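Local coordinates for probable zinc protease PqqL (Escherichia coli, PDB 6OFT), which probably acts as a periplasmic zinc metalloendopeptidase of the M16 family, this chain being its first half, at residues A[91-96]-A[168-173]; A[149-154]-A[247-252]; A[162-167]-A[312-317]; A[259-264]-A[428-433]. One frame throughout, in Å; residues are numbered along the deposited sequence.

Contact 1 of 4, residues A[91-96]-A[168-173]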
# COMPACT_ATOMS: atom_id res chain seq x y z
N THR A 91 2.32 -12.05 1.84
CA THR A 91 1.94 -11.79 3.21
C THR A 91 2.40 -10.38 3.55
O THR A 91 3.57 -10.04 3.35
CB THR A 91 2.55 -12.82 4.19
OG1 THR A 91 2.25 -14.13 3.71
CG2 THR A 91 2.00 -12.67 5.61
N SER A 92 1.48 -9.57 4.07
CA SER A 92 1.83 -8.21 4.47
C SER A 92 1.50 -8.09 5.96
O SER A 92 1.20 -9.09 6.62
CB SER A 92 1.05 -7.19 3.65
OG SER A 92 -0.34 -7.24 3.94
N TYR A 93 1.55 -6.88 6.49
CA TYR A 93 1.18 -6.63 7.89
C TYR A 93 -0.30 -6.94 8.12
O TYR A 93 -0.66 -7.47 9.16
CB TYR A 93 1.39 -5.13 8.19
CG TYR A 93 2.83 -4.68 8.15
CD1 TYR A 93 3.67 -4.90 9.23
CD2 TYR A 93 3.33 -3.99 7.05
CE1 TYR A 93 5.00 -4.47 9.21
CE2 TYR A 93 4.66 -3.57 7.01
CZ TYR A 93 5.48 -3.80 8.10
OH TYR A 93 6.78 -3.36 8.10
N ASP A 94 -1.14 -6.62 7.14
CA ASP A 94 -2.61 -6.65 7.21
C ASP A 94 -3.31 -7.87 6.64
O ASP A 94 -4.47 -8.09 6.98
CB ASP A 94 -3.16 -5.41 6.49
CG ASP A 94 -2.47 -4.11 6.83
OD1 ASP A 94 -2.45 -3.75 8.02
OD2 ASP A 94 -1.95 -3.47 5.91
N GLU A 95 -2.67 -8.59 5.72
CA GLU A 95 -3.33 -9.70 5.04
C GLU A 95 -2.38 -10.70 4.41
O GLU A 95 -1.17 -10.45 4.27
CB GLU A 95 -4.25 -9.13 3.90
CG GLU A 95 -3.48 -8.32 2.87
CD GLU A 95 -4.24 -7.65 1.75
OE1 GLU A 95 -5.47 -7.86 1.62
OE2 GLU A 95 -3.59 -6.90 0.98
N THR A 96 -2.97 -11.83 3.98
CA THR A 96 -2.31 -12.89 3.24
C THR A 96 -3.21 -13.09 2.03
O THR A 96 -4.41 -13.27 2.20
CB THR A 96 -2.16 -14.18 4.06
OG1 THR A 96 -1.75 -13.87 5.38
CG2 THR A 96 -1.16 -15.12 3.44
N ASP A 168 7.14 -3.71 15.26
CA ASP A 168 7.50 -5.00 15.86
C ASP A 168 7.06 -6.25 15.05
O ASP A 168 7.25 -7.37 15.52
CB ASP A 168 6.89 -5.06 17.27
CG ASP A 168 7.42 -3.96 18.18
OD1 ASP A 168 8.62 -3.99 18.49
OD2 ASP A 168 6.62 -3.07 18.56
N ARG A 169 6.44 -6.04 13.87
CA ARG A 169 5.86 -7.12 13.08
C ARG A 169 6.18 -7.11 11.58
O ARG A 169 5.28 -7.31 10.76
CB ARG A 169 4.33 -7.16 13.30
CG ARG A 169 3.87 -7.55 14.72
CD ARG A 169 4.35 -8.95 15.10
NE ARG A 169 3.88 -9.39 16.41
CZ ARG A 169 4.52 -9.15 17.55
NH1 ARG A 169 5.64 -8.43 17.56
NH2 ARG A 169 4.04 -9.61 18.70
N GLU A 170 7.48 -6.99 11.21
CA GLU A 170 7.89 -7.08 9.80
C GLU A 170 7.51 -8.50 9.28
O GLU A 170 7.79 -9.49 9.98
CB GLU A 170 9.39 -6.84 9.65
CG GLU A 170 9.78 -6.27 8.29
CD GLU A 170 11.22 -6.54 7.85
OE1 GLU A 170 12.09 -6.72 8.73
OE2 GLU A 170 11.46 -6.56 6.63
N PRO A 171 6.81 -8.63 8.12
CA PRO A 171 6.31 -9.96 7.69
C PRO A 171 7.32 -11.12 7.63
O PRO A 171 6.94 -12.23 7.99
CB PRO A 171 5.69 -9.67 6.32
CG PRO A 171 5.26 -8.24 6.40
CD PRO A 171 6.32 -7.55 7.22
N ILE A 172 8.59 -10.89 7.24
CA ILE A 172 9.59 -11.97 7.19
C ILE A 172 9.82 -12.63 8.59
O ILE A 172 10.19 -13.80 8.65
CB ILE A 172 10.93 -11.51 6.53
CG1 ILE A 172 11.88 -12.70 6.21
CG2 ILE A 172 11.67 -10.44 7.36
CD1 ILE A 172 11.47 -13.62 4.98
N GLY A 173 9.60 -11.86 9.66
CA GLY A 173 9.78 -12.32 11.03
C GLY A 173 11.23 -12.53 11.42
O GLY A 173 12.12 -11.81 10.94
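Ser-92 and Pro-171 mark the closest approach of two loops, their CA atoms 5.8 Å apart; no hydrogen bond spans them, and each is folded on itself, 91-96 by Ser-92 N bonding Glu-95 O and 168-173 by a type I beta turn from Glu-170 to Gly-173. Tyr-93 and Pro-171 carry the contact. CG of Tyr-93 stands anti to its carbonyl carbon, beside the backbone N (chi1 -66°). The ring beyond reaches nearer the opposite loop than CB does. Pro-171 CD sits over one face of the ring, shifted toward the CE1 and CZ rim, in a CH-pi contact 4.1 Å from the centroid; the two side chains cross at about a right angle. Arg-169 O comes obliquely to the same ring, 3.2 Å from Tyr-93 CE1; its hydrogen bond is with Ser-42 OG. The rest of the proline lies on backbone, with CB 3.7 Å from Thr-91 O. Ser-92 OG turns back into its own loop and accepts from Glu-95 N at 3.2 Å, an ST motif. Tyr-93 OH is hydrogen-bonded to Arg-157, and an alanine in place of Tyr-93 would probably leave that arginine short of a partner and Pro-171 CD without the ring face beneath it. Thr-91 OG1 bonds Glu-57, the predicted proton acceptor. The 91-96 loop links the neighbouring strands 87-91 and 96-103 at the border of the six-stranded sheet, while Thr-91 and Ile-172 both touch His-54, a predicted zinc ligand on helix 52-59, and Glu-170 lies against helix 148-160.

Contact 2 of 4, residues A[149-154]-A[247-252]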
# COMPACT_ATOMS: atom_id res chain seq x y z
N LYS A 149 17.40 -0.62 -1.25
CA LYS A 149 16.03 -0.21 -0.91
C LYS A 149 15.60 -0.77 0.47
O LYS A 149 14.96 -0.05 1.25
CB LYS A 149 15.05 -0.64 -2.02
CG LYS A 149 13.64 -0.07 -1.88
CD LYS A 149 12.75 -0.48 -3.05
CE LYS A 149 11.31 -0.76 -2.65
NZ LYS A 149 10.55 0.48 -2.35
N TRP A 150 15.97 -2.03 0.77
CA TRP A 150 15.69 -2.68 2.05
C TRP A 150 16.48 -2.02 3.18
O TRP A 150 15.92 -1.76 4.23
CB TRP A 150 16.00 -4.19 1.99
CG TRP A 150 15.66 -4.92 3.25
CD1 TRP A 150 14.42 -5.37 3.63
CD2 TRP A 150 16.55 -5.25 4.33
NE1 TRP A 150 14.49 -5.96 4.87
CE2 TRP A 150 15.79 -5.91 5.32
CE3 TRP A 150 17.92 -5.03 4.56
CZ2 TRP A 150 16.36 -6.39 6.51
CZ3 TRP A 150 18.48 -5.49 5.74
CH2 TRP A 150 17.70 -6.16 6.70
N ARG A 151 17.78 -1.78 2.96
CA ARG A 151 18.66 -1.14 3.95
C ARG A 151 18.19 0.29 4.26
O ARG A 151 18.24 0.70 5.42
CB ARG A 151 20.12 -1.13 3.47
CG ARG A 151 20.76 -2.51 3.39
CD ARG A 151 22.26 -2.43 3.19
NE ARG A 151 22.63 -1.73 1.96
CZ ARG A 151 22.88 -2.32 0.79
NH1 ARG A 151 22.78 -3.64 0.67
NH2 ARG A 151 23.23 -1.60 -0.26
N THR A 152 17.70 1.03 3.22
CA THR A 152 17.16 2.39 3.35
C THR A 152 15.87 2.32 4.19
O THR A 152 15.77 3.07 5.16
CB THR A 152 16.95 3.05 1.97
OG1 THR A 152 18.17 3.00 1.23
CG2 THR A 152 16.49 4.49 2.08
N SER A 153 14.93 1.39 3.85
CA SER A 153 13.70 1.14 4.60
C SER A 153 13.99 0.76 6.05
O SER A 153 13.31 1.27 6.95
CB SER A 153 12.85 0.05 3.95
OG SER A 153 12.23 0.53 2.77
N GLN A 154 15.00 -0.10 6.29
CA GLN A 154 15.41 -0.48 7.65
C GLN A 154 15.91 0.72 8.46
O GLN A 154 15.56 0.83 9.64
CB GLN A 154 16.51 -1.57 7.64
CG GLN A 154 16.03 -2.96 7.24
CD GLN A 154 14.91 -3.51 8.08
OE1 GLN A 154 13.80 -3.75 7.60
NE2 GLN A 154 15.17 -3.74 9.36
N ILE A 247 20.92 8.93 5.98
CA ILE A 247 21.05 7.57 5.46
C ILE A 247 22.25 7.55 4.54
O ILE A 247 22.23 8.19 3.49
CB ILE A 247 19.76 7.03 4.77
CG1 ILE A 247 18.55 7.09 5.73
CG2 ILE A 247 19.99 5.59 4.23
CD1 ILE A 247 17.24 6.79 5.14
N ASN A 248 23.31 6.85 4.96
CA ASN A 248 24.52 6.74 4.18
C ASN A 248 24.59 5.33 3.56
O ASN A 248 24.77 4.34 4.28
CB ASN A 248 25.76 7.06 5.04
CG ASN A 248 27.03 7.33 4.26
OD1 ASN A 248 27.29 6.78 3.18
ND2 ASN A 248 27.88 8.18 4.82
N ASP A 249 24.40 5.24 2.24
CA ASP A 249 24.45 3.98 1.49
C ASP A 249 25.04 4.24 0.11
O ASP A 249 24.44 4.94 -0.70
CB ASP A 249 23.06 3.32 1.39
CG ASP A 249 23.04 1.83 1.03
OD1 ASP A 249 22.16 1.11 1.54
OD2 ASP A 249 23.88 1.39 0.21
N LYS A 250 26.23 3.68 -0.14
CA LYS A 250 27.00 3.84 -1.38
C LYS A 250 26.26 3.32 -2.61
O LYS A 250 26.52 3.80 -3.71
CB LYS A 250 28.40 3.23 -1.26
CG LYS A 250 29.20 3.75 -0.06
CD LYS A 250 30.62 4.17 -0.42
CE LYS A 250 31.45 4.51 0.80
NZ LYS A 250 30.94 5.73 1.51
N GLU A 251 25.31 2.38 -2.41
CA GLU A 251 24.50 1.75 -3.45
C GLU A 251 23.24 2.54 -3.83
O GLU A 251 22.64 2.25 -4.86
CB GLU A 251 24.15 0.29 -3.08
CG GLU A 251 25.36 -0.63 -3.11
CD GLU A 251 25.12 -2.12 -3.20
OE1 GLU A 251 23.95 -2.56 -3.08
OE2 GLU A 251 26.11 -2.86 -3.39
N ASN A 252 22.84 3.55 -3.01
CA ASN A 252 21.70 4.42 -3.31
C ASN A 252 22.11 5.37 -4.44
O ASN A 252 23.27 5.81 -4.48
CB ASN A 252 21.23 5.18 -2.06
CG ASN A 252 20.44 4.33 -1.09
OD1 ASN A 252 19.92 3.26 -1.42
ND2 ASN A 252 20.30 4.81 0.14
O HOH W 1 20.62 2.30 3.40
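Thr-152 and Ile-247 meet at the buried side, where a turn of helix 148-160 faces the end of strand 242-248. Thr-152 CG2, anti to the backbone N (OG1 chi1 -54°), lies 3.9 Å from Ile-247 CD1, the two side chains crossing at about a right angle. The hydroxyl branch points to Asn-252 instead: the two residues reach tip to tip, and Asn-252 ND2 donates to Thr-152 OG1 at 3.0 Å, while OG1 also bonds Ala-148 O one helical turn back. A water bridges to the charged side, donating to Asp-249 OD1 at 2.7 Å and, weakly, to Thr-152 OG1.

The more exposed side is ionic. Arg-151, its chain bent at chi3, grips the Asp-249 carboxylate side-on: NE bonds OD1 at 2.9 Å and NH2 bonds OD2 at 3.1 Å, the latter through the syn lone pair. The pairing is not coplanar, for guanidinium and carboxylate are turned 36° apart. NH2 also donates to Glu-251 OE1 at 3.1 Å; OE1 lies in the guanidinium plane, whereas NH2 stands above the plane of the Glu-251 carboxylate. The guanidinium would probably favour the ionised form of both acids, although exposed Glu-251 is likely to be less firmly held. Asp-249 OD2 takes a second bond, from Glu-251 N, which, with the two from Arg-151, restrains the rotation of the carboxylate. The Glu-251 N bond makes an Asx turn, and the salt-bridge network of Arg-151, Asp-249 and Glu-251, between helix and beta turn, joins the M16 peptidase region to the sheet of the inactive-domain region.

Contact 3 of 4, residues A[162-167]-A[312-317]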
# COMPACT_ATOMS: atom_id res chain seq x y z
N ALA A 162 7.47 4.69 14.40
CA ALA A 162 7.44 4.88 15.86
C ALA A 162 6.00 4.71 16.39
O ALA A 162 5.06 5.21 15.76
CB ALA A 162 7.97 6.25 16.22
N ASN A 163 5.83 3.95 17.48
CA ASN A 163 4.54 3.71 18.15
C ASN A 163 3.49 2.96 17.31
O ASN A 163 2.30 3.10 17.57
CB ASN A 163 3.96 5.02 18.70
CG ASN A 163 4.87 5.76 19.65
OD1 ASN A 163 5.69 5.18 20.35
ND2 ASN A 163 4.73 7.07 19.69
N THR A 164 3.93 2.15 16.34
CA THR A 164 3.01 1.32 15.54
C THR A 164 3.24 -0.14 15.93
O THR A 164 4.35 -0.49 16.33
CB THR A 164 3.25 1.48 14.03
OG1 THR A 164 4.52 0.96 13.70
CG2 THR A 164 3.14 2.91 13.54
N ARG A 165 2.24 -1.01 15.76
CA ARG A 165 2.42 -2.46 15.97
C ARG A 165 3.32 -3.00 14.81
O ARG A 165 4.09 -3.94 15.01
CB ARG A 165 1.05 -3.16 16.04
CG ARG A 165 1.08 -4.69 15.99
CD ARG A 165 1.63 -5.35 17.23
NE ARG A 165 1.23 -6.75 17.24
CZ ARG A 165 1.25 -7.55 18.30
NH1 ARG A 165 1.69 -7.09 19.47
NH2 ARG A 165 0.82 -8.79 18.20
N ASN A 166 3.23 -2.35 13.62
CA ASN A 166 4.01 -2.61 12.39
C ASN A 166 5.51 -2.61 12.66
O ASN A 166 6.24 -3.39 12.02
CB ASN A 166 3.67 -1.55 11.32
CG ASN A 166 2.21 -1.51 10.96
OD1 ASN A 166 1.37 -1.14 11.78
ND2 ASN A 166 1.87 -1.91 9.75
N LEU A 167 5.98 -1.74 13.59
CA LEU A 167 7.40 -1.66 13.94
C LEU A 167 7.92 -3.03 14.44
O LEU A 167 8.99 -3.47 14.04
CB LEU A 167 7.62 -0.55 15.00
CG LEU A 167 9.06 -0.36 15.57
CD1 LEU A 167 10.00 0.27 14.52
CD2 LEU A 167 9.04 0.51 16.83
N LYS A 312 0.95 5.09 3.44
CA LYS A 312 0.33 4.38 4.55
C LYS A 312 1.46 3.81 5.41
O LYS A 312 2.40 3.22 4.87
CB LYS A 312 -0.57 3.24 4.03
CG LYS A 312 -1.18 2.35 5.11
CD LYS A 312 -1.88 1.15 4.50
CE LYS A 312 -2.12 0.05 5.51
NZ LYS A 312 -2.93 -1.05 4.91
N ILE A 313 1.41 4.02 6.75
CA ILE A 313 2.46 3.51 7.64
C ILE A 313 1.92 2.47 8.63
O ILE A 313 2.69 1.69 9.19
CB ILE A 313 3.27 4.65 8.34
CG1 ILE A 313 2.41 5.46 9.35
CG2 ILE A 313 3.97 5.57 7.30
CD1 ILE A 313 3.21 6.40 10.29
N ALA A 314 0.60 2.47 8.85
CA ALA A 314 -0.12 1.57 9.75
C ALA A 314 -1.61 1.56 9.30
O ALA A 314 -1.97 2.43 8.49
CB ALA A 314 0.01 2.08 11.19
N PRO A 315 -2.51 0.64 9.77
CA PRO A 315 -3.92 0.69 9.31
C PRO A 315 -4.64 2.03 9.56
O PRO A 315 -5.54 2.38 8.80
CB PRO A 315 -4.60 -0.46 10.09
CG PRO A 315 -3.48 -1.39 10.45
CD PRO A 315 -2.30 -0.49 10.72
N ASP A 316 -4.24 2.79 10.60
CA ASP A 316 -4.87 4.06 10.98
C ASP A 316 -4.01 5.31 10.72
O ASP A 316 -4.38 6.39 11.17
CB ASP A 316 -5.19 4.00 12.49
CG ASP A 316 -3.98 3.87 13.41
OD1 ASP A 316 -2.88 3.55 12.91
OD2 ASP A 316 -4.14 4.09 14.63
N TYR A 317 -2.83 5.14 10.08
CA TYR A 317 -1.85 6.21 9.99
C TYR A 317 -1.11 6.33 8.69
O TYR A 317 -0.87 5.34 7.99
CB TYR A 317 -0.82 6.04 11.13
CG TYR A 317 -0.82 7.15 12.16
CD1 TYR A 317 -1.88 7.29 13.06
CD2 TYR A 317 0.27 8.01 12.28
CE1 TYR A 317 -1.85 8.27 14.05
CE2 TYR A 317 0.30 9.00 13.27
CZ TYR A 317 -0.77 9.13 14.14
OH TYR A 317 -0.75 10.11 15.11
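The flat carboxamide of Asn-166 lies with one face against the strand end at Ile-313 and Ala-314: Ile-313 O is 3.7 Å from its CG, and Ala-314 CB is 3.5 Å from OD1 on the same side. Near the amide plane, beyond the oxygen, Pro-315 CD comes within 3.9 Å of OD1. Tyr-93, from outside the two segments, touches Asn-166 on the other side of the amide, away from Ile-313 O and Ala-314. A second, purely apolar touch joins Thr-164 CG2 to Ala-314 CB at 4.0 Å. It follows from a chi1 of 66°, which puts Thr-164 OG1 between its backbone N and carbonyl carbon and leaves the methyl beside the N; OG1 then accepts from Leu-167 N at 3.1 Å, an ST motif, and also bonds Leu-161 O. Across the contact, the hairpin between strands 303-314 and 317-326 turns through a type I beta turn from Ala-314 to Tyr-317, with a classic beta bulge where Ile-313 and Ala-314 both face Tyr-317. No hydrogen bond crosses between the segments, so their buried meeting depends on the fit of methyls, amide and backbone, and gives little directional hold.

Contact 4 of 4, residues A[259-264]-A[428-433]. With GOL (glycerol), chain C.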
# COMPACT_ATOMS: atom_id res chain seq x y z
N LEU A 259 11.49 16.21 4.41
CA LEU A 259 10.79 16.45 5.70
C LEU A 259 9.57 15.52 5.72
O LEU A 259 8.81 15.58 4.77
CB LEU A 259 10.36 17.90 5.82
CG LEU A 259 9.48 18.22 7.02
CD1 LEU A 259 10.15 17.84 8.32
CD2 LEU A 259 9.10 19.68 7.06
N TYR A 260 9.45 14.68 6.72
CA TYR A 260 8.35 13.73 6.89
C TYR A 260 7.47 14.15 8.06
O TYR A 260 7.99 14.45 9.13
CB TYR A 260 8.89 12.33 7.21
CG TYR A 260 9.48 11.56 6.04
CD1 TYR A 260 10.76 11.84 5.57
CD2 TYR A 260 8.80 10.48 5.48
CE1 TYR A 260 11.33 11.11 4.53
CE2 TYR A 260 9.36 9.74 4.44
CZ TYR A 260 10.61 10.08 3.94
OH TYR A 260 11.16 9.37 2.90
N TYR A 261 6.19 14.16 7.84
CA TYR A 261 5.18 14.41 8.89
C TYR A 261 4.40 13.10 9.08
O TYR A 261 4.25 12.40 8.10
CB TYR A 261 4.24 15.55 8.51
CG TYR A 261 4.81 16.94 8.56
CD1 TYR A 261 4.97 17.60 9.75
CD2 TYR A 261 5.18 17.60 7.41
CE1 TYR A 261 5.49 18.88 9.82
CE2 TYR A 261 5.69 18.88 7.45
CZ TYR A 261 5.86 19.52 8.66
OH TYR A 261 6.36 20.77 8.74
N ARG A 262 3.97 12.76 10.27
CA ARG A 262 3.19 11.55 10.51
C ARG A 262 1.85 12.01 11.05
O ARG A 262 1.80 12.88 11.91
CB ARG A 262 3.88 10.57 11.48
CG ARG A 262 5.29 10.11 11.07
CD ARG A 262 5.76 8.89 11.86
NE ARG A 262 5.40 8.98 13.28
CZ ARG A 262 5.00 7.96 14.03
NH1 ARG A 262 4.95 6.73 13.52
NH2 ARG A 262 4.67 8.15 15.30
N LEU A 263 0.76 11.45 10.53
CA LEU A 263 -0.58 11.90 10.94
C LEU A 263 -1.64 10.80 10.74
O LEU A 263 -1.42 9.92 9.91
CB LEU A 263 -0.98 13.17 10.13
CG LEU A 263 -1.10 13.05 8.60
CD1 LEU A 263 -2.10 14.03 8.06
CD2 LEU A 263 0.24 13.26 7.90
N PRO A 264 -2.81 10.88 11.42
CA PRO A 264 -3.85 9.86 11.20
C PRO A 264 -4.29 9.77 9.75
O PRO A 264 -4.24 10.76 9.00
CB PRO A 264 -5.01 10.34 12.09
CG PRO A 264 -4.35 11.13 13.17
CD PRO A 264 -3.23 11.85 12.47
N GLN A 428 3.98 18.23 15.48
CA GLN A 428 5.21 17.90 16.23
C GLN A 428 5.78 16.51 15.85
O GLN A 428 6.93 16.21 16.19
CB GLN A 428 4.94 17.93 17.73
CG GLN A 428 4.31 19.21 18.26
CD GLN A 428 3.93 19.03 19.70
OE1 GLN A 428 4.73 19.24 20.61
NE2 GLN A 428 2.69 18.61 19.95
N ASP A 429 4.98 15.67 15.19
CA ASP A 429 5.42 14.34 14.80
C ASP A 429 6.06 14.41 13.42
O ASP A 429 5.43 14.16 12.40
CB ASP A 429 4.28 13.30 14.94
CG ASP A 429 4.72 11.86 14.89
OD1 ASP A 429 3.96 10.99 15.38
OD2 ASP A 429 5.83 11.58 14.34
N ALA A 430 7.33 14.76 13.46
CA ALA A 430 8.10 15.00 12.23
C ALA A 430 9.56 14.57 12.29
O ALA A 430 10.06 14.43 13.39
CB ALA A 430 8.01 16.45 11.83
N PHE A 431 10.17 14.37 11.13
CA PHE A 431 11.59 14.07 11.06
C PHE A 431 12.22 14.55 9.75
O PHE A 431 11.60 14.45 8.68
CB PHE A 431 11.91 12.59 11.35
CG PHE A 431 11.47 11.56 10.33
CD1 PHE A 431 10.24 10.90 10.47
CD2 PHE A 431 12.30 11.19 9.28
CE1 PHE A 431 9.86 9.91 9.56
CE2 PHE A 431 11.90 10.22 8.35
CZ PHE A 431 10.69 9.57 8.51
N TRP A 432 13.42 15.08 9.87
CA TRP A 432 14.26 15.52 8.73
C TRP A 432 15.12 14.34 8.29
O TRP A 432 15.61 13.65 9.14
CB TRP A 432 15.16 16.69 9.11
CG TRP A 432 14.42 17.99 9.15
CD1 TRP A 432 13.92 18.58 10.25
CD2 TRP A 432 14.08 18.82 8.04
NE1 TRP A 432 13.29 19.73 9.91
CE2 TRP A 432 13.36 19.91 8.56
CE3 TRP A 432 14.31 18.76 6.67
CZ2 TRP A 432 12.87 20.93 7.76
CZ3 TRP A 432 13.83 19.77 5.88
CH2 TRP A 432 13.11 20.83 6.41
N GLU A 433 15.28 14.15 7.01
CA GLU A 433 16.09 13.06 6.53
C GLU A 433 16.93 13.44 5.31
O GLU A 433 16.42 14.01 4.36
CB GLU A 433 15.20 11.85 6.20
CG GLU A 433 15.95 10.60 5.79
CD GLU A 433 15.03 9.65 5.07
OE1 GLU A 433 14.37 8.84 5.75
OE2 GLU A 433 14.93 9.74 3.82
C1 GOL C . 10.43 21.12 11.05
O1 GOL C . 11.58 21.83 11.28
C2 GOL C . 9.27 21.81 11.74
O2 GOL C . 9.12 23.08 11.11
C3 GOL C . 8.07 20.89 11.65
O3 GOL C . 7.07 21.46 10.90
O HOH W 2 1.39 11.68 14.84
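Phe-431 has CG between its backbone N and carbonyl carbon (chi1 69°), and Tyr-260 has CG anti to its own carbonyl carbon (chi1 -76°), torsions that set the first ring carbon of each on the face they share of an antiparallel strand pair, 256-264 with 430-436. The ring planes are nearly parallel, 7° apart. The rings are slid apart and barely overlap, centroids 4.5 Å apart; instead Tyr-260 CB lies over the Phe-431 face, 3.6 Å from its centroid. Both backbone bonds of the pair form, Tyr-260 N to Phe-431 O and Phe-431 N to Tyr-260 O. On the other face Leu-259 CD1 sits over the five-membered ring of Trp-432, 3.9 Å from its centroid. Trp-432 NE1 donates to O1 of a glycerol, probably from the crystallisation liquor, at 3.0 Å.

The backbone bonding runs on with Arg-262 N to Asp-429 O, and Arg-262 grips Asp-429 side-on in a salt bridge, NE to OD2 at 2.8 Å and NH2 to OD1 at 2.9 Å. Its NH1 bonds the carbonyls of Leu-160 and Ala-162, and Asp-429 OD2 has a second salt bridge to Arg-243. An alanine in place of Arg-262 would probably leave those carbonyls without this donor and Asp-429 without one of its two arginines. A water joins the two residues, donating to Asp-429 OD1 at 2.7 Å and to Arg-262 O at 3.2 Å.

How the contacts relate
Contacts 3 and 4 are buried, contact 2 partly so, and contact 1 lies at the surface, the one beside the predicted zinc site. Contacts 2, 3 and 4 all reach the five-stranded sheet: contact 4 within it, contact 2 at its border strand 242-248, contact 3 at the turn of its hairpin. Helix 148-160 and the loop after it supply the other half of contacts 1 to 3. The chemistry follows place: ring against proline in contact 1, a partly exposed ionic network in contact 2, apolar and amide packing in contact 3, backbone bonds and a buried ion pair in contact 4. Asp-94 to Lys-312 ties contact 1 to 3, and the Arg-262 bond to the 162-167 loop ties 4 to 3.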